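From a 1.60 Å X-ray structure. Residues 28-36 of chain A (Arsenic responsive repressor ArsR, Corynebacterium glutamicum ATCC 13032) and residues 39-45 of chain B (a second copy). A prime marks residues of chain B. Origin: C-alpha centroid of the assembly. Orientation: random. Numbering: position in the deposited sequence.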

# COMPACT_ATOMS: atom_id res chain seq x y z
N SER A 28 13.91 4.72 0.65
CA SER A 28 12.99 5.73 -0.03
C SER A 28 13.02 5.63 -1.61
O SER A 28 11.92 5.72 -2.31
CB SER A 28 13.27 7.21 0.46
OG SER A 28 14.35 7.91 -0.27
N GLU A 29 14.24 5.46 -2.19
CA GLU A 29 14.39 5.34 -3.63
C GLU A 29 13.67 4.05 -4.08
O GLU A 29 12.93 4.05 -5.09
CB GLU A 29 15.90 5.33 -4.07
CG GLU A 29 16.65 6.67 -3.97
CD GLU A 29 16.27 7.69 -5.00
OE1 GLU A 29 15.79 7.28 -6.09
OE2 GLU A 29 16.44 8.91 -4.68
N HIS A 30 13.91 2.98 -3.34
CA HIS A 30 13.30 1.65 -3.65
C HIS A 30 11.73 1.70 -3.66
O HIS A 30 11.05 1.25 -4.63
CB HIS A 30 13.72 0.62 -2.59
CG HIS A 30 13.14 -0.76 -2.80
ND1 HIS A 30 13.04 -1.35 -4.05
CD2 HIS A 30 12.51 -1.62 -1.94
CE1 HIS A 30 12.45 -2.53 -3.94
NE2 HIS A 30 12.13 -2.72 -2.68
N TYR A 31 11.13 2.14 -2.53
CA TYR A 31 9.66 2.17 -2.46
C TYR A 31 9.05 3.16 -3.40
O TYR A 31 8.03 2.82 -3.97
CB TYR A 31 9.12 2.30 -0.98
CG TYR A 31 9.56 1.06 -0.21
CD1 TYR A 31 9.13 -0.26 -0.61
CD2 TYR A 31 10.47 1.14 0.83
CE1 TYR A 31 9.49 -1.41 0.02
CE2 TYR A 31 10.87 -0.04 1.46
CZ TYR A 31 10.40 -1.32 1.08
OH TYR A 31 10.81 -2.52 1.68
N ALA A 32 9.66 4.34 -3.62
CA ALA A 32 9.28 5.20 -4.66
C ALA A 32 9.17 4.46 -6.02
O ALA A 32 8.11 4.63 -6.80
CB ALA A 32 10.19 6.42 -4.82
N ASP A 33 10.22 3.65 -6.29
CA ASP A 33 10.20 2.94 -7.56
C ASP A 33 9.05 2.01 -7.69
O ASP A 33 8.39 1.95 -8.71
CB ASP A 33 11.48 2.01 -7.78
CG ASP A 33 12.76 2.71 -7.83
OD1 ASP A 33 12.78 3.90 -8.12
OD2 ASP A 33 13.84 2.03 -7.62
N LEU A 34 8.73 1.31 -6.61
CA LEU A 34 7.54 0.49 -6.63
C LEU A 34 6.17 1.18 -6.76
O LEU A 34 5.31 0.81 -7.51
CB LEU A 34 7.56 -0.42 -5.38
CG LEU A 34 8.69 -1.50 -5.21
CD1 LEU A 34 8.55 -2.33 -3.97
CD2 LEU A 34 8.67 -2.37 -6.44
N PHE A 35 6.05 2.32 -6.02
CA PHE A 35 4.85 3.13 -6.17
C PHE A 35 4.69 3.70 -7.58
O PHE A 35 3.60 3.80 -8.04
CB PHE A 35 4.79 4.26 -5.09
CG PHE A 35 4.43 3.76 -3.70
CD1 PHE A 35 3.33 3.00 -3.51
CD2 PHE A 35 5.28 4.08 -2.56
CE1 PHE A 35 2.87 2.68 -2.29
CE2 PHE A 35 4.86 3.63 -1.32
CZ PHE A 35 3.71 2.92 -1.18
N LYS A 36 5.80 3.94 -8.28
CA LYS A 36 5.79 4.40 -9.65
C LYS A 36 5.19 3.39 -10.53
O LYS A 36 4.44 3.72 -11.43
CB LYS A 36 7.21 4.80 -10.17
CG LYS A 36 7.50 6.25 -10.12
CD LYS A 36 8.87 6.54 -10.75
CE LYS A 36 8.74 6.83 -12.26
NZ LYS A 36 10.13 6.83 -12.89
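Chain B (39-45) GDPVRLR

The contact is a small, largely apolar packing of a helix N-terminus and the residues before it, from the second copy, against one face of a helix of chain A, with a single direct hydrogen bond across it. Residues 28-36 of chain A are helical throughout, within a helix that extends beyond both ends of the stretch. In chain B, Gly39′ (phi/psi -84/50) and the extended Asp40′ (-134/127) lead into a helix that starts at Pro41′ and runs on past Arg45′. The two helix axes cross at 113° and approach to 8.3 Å, and the two stretches together bury 446 Å².

The lead-in residues run against the direction of the chain A helix: the CA of Gly39′ lies 3.9 Å from the CA of Ala32, and the CA of Pro41′ lies 4.8 Å from the CA of Ser28, one helical turn earlier. Gly39′ brings its CA to 3.3 Å from Ala32 O and its N to 3.8 Å from Phe35 CB. So close an approach leaves no space for a side chain here; an ideal CB would fall 2.9 Å from Lys36 CG, a clash, and 3.1 Å from Ala32 O.

Asp40′ turns its CA-to-CB bond away from chain A and serves its own helix as the N-cap. Its OD1 accepts from Arg43′ N at 3.1 Å and, weakly, from Val42′ N at 2.9 Å, meeting amides that have no preceding helical turn to bond to. Pro41′, next in line, points toward chain A. Its CD lies 3.9 Å from Ala32 CB, its CB 3.4 Å from Ser28 OG, and its CG 3.3 Å from Glu29 OE2, where the end of the glutamate comes nearer although its CA-to-CB bond points away.

One turn further along, Leu44′ again faces chain A, and its CD1 settles among Ser28, Tyr31, Ala32 and Phe35. Leu44′ CD1 is 3.5 Å from Ala32 N, 3.7 Å from Ser28 O and 3.8 Å from Tyr31 CB; it also lies at the edge of the Phe35 ring, 4.2 Å from Phe35 CD2. Ala32 thus touches both residues: its CB lies 3.5 Å from Pro41′ N and 4.4 Å from Leu44′ CD1.

The CA-to-CB bond of Arg45′ points sideways to chain A, but the end of the side chain comes nearer, and its NH1 donates to Ser28 OG at 3.2 Å with an N-H...acceptor angle of 160°. The hydroxyl lies near the guanidinium plane, at its edge, as suits an in-plane N-H donor.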

# COMPACT_ATOMS: atom_id res chain seq x y z
N GLY B 39 5.33 8.04 -5.56
CA GLY B 39 6.54 7.52 -6.25
C GLY B 39 7.55 8.59 -6.39
O GLY B 39 8.15 8.66 -7.40
N ASP B 40 7.87 9.32 -5.33
CA ASP B 40 8.99 10.25 -5.31
C ASP B 40 9.72 9.98 -3.96
O ASP B 40 9.12 10.04 -2.92
CB ASP B 40 8.46 11.70 -5.33
CG ASP B 40 9.58 12.72 -5.19
OD1 ASP B 40 10.23 12.82 -4.17
OD2 ASP B 40 9.82 13.44 -6.10
N PRO B 41 10.98 9.73 -3.96
CA PRO B 41 11.72 9.45 -2.71
C PRO B 41 11.72 10.49 -1.63
O PRO B 41 11.58 10.13 -0.44
CB PRO B 41 13.21 9.23 -3.18
CG PRO B 41 13.21 9.47 -4.63
CD PRO B 41 11.87 9.93 -5.14
N VAL B 42 11.84 11.76 -2.02
CA VAL B 42 11.86 12.86 -1.05
C VAL B 42 10.45 12.85 -0.36
O VAL B 42 10.31 13.14 0.85
CB VAL B 42 12.24 14.21 -1.69
CG1 VAL B 42 12.07 15.39 -0.72
CG2 VAL B 42 13.64 14.15 -2.22
N ARG B 43 9.37 12.67 -1.15
CA ARG B 43 8.04 12.64 -0.54
C ARG B 43 7.87 11.57 0.47
O ARG B 43 7.28 11.75 1.51
CB ARG B 43 6.87 12.50 -1.57
CG ARG B 43 6.65 13.76 -2.36
CD ARG B 43 5.75 13.66 -3.52
NE ARG B 43 6.00 14.81 -4.33
CZ ARG B 43 5.71 14.84 -5.63
NH1 ARG B 43 5.30 13.72 -6.28
NH2 ARG B 43 5.92 16.00 -6.27
N LEU B 44 8.41 10.44 0.18
CA LEU B 44 8.33 9.32 1.12
C LEU B 44 9.07 9.60 2.40
O LEU B 44 8.60 9.23 3.48
CB LEU B 44 8.91 8.01 0.49
CG LEU B 44 7.95 7.46 -0.53
CD1 LEU B 44 8.51 6.03 -0.81
CD2 LEU B 44 6.51 7.31 -0.13
N ARG B 45 10.26 10.15 2.25
CA ARG B 45 11.01 10.65 3.44
C ARG B 45 10.34 11.73 4.27
O ARG B 45 10.48 11.70 5.51
CB ARG B 45 12.39 11.10 3.07
CG ARG B 45 13.21 9.95 2.51
CD ARG B 45 14.74 10.03 2.72
NE ARG B 45 15.27 11.31 2.29
CZ ARG B 45 15.59 11.68 1.05
NH1 ARG B 45 15.39 10.91 0.04
NH2 ARG B 45 16.08 12.91 0.84
O HOH W 1 10.89 6.64 -8.20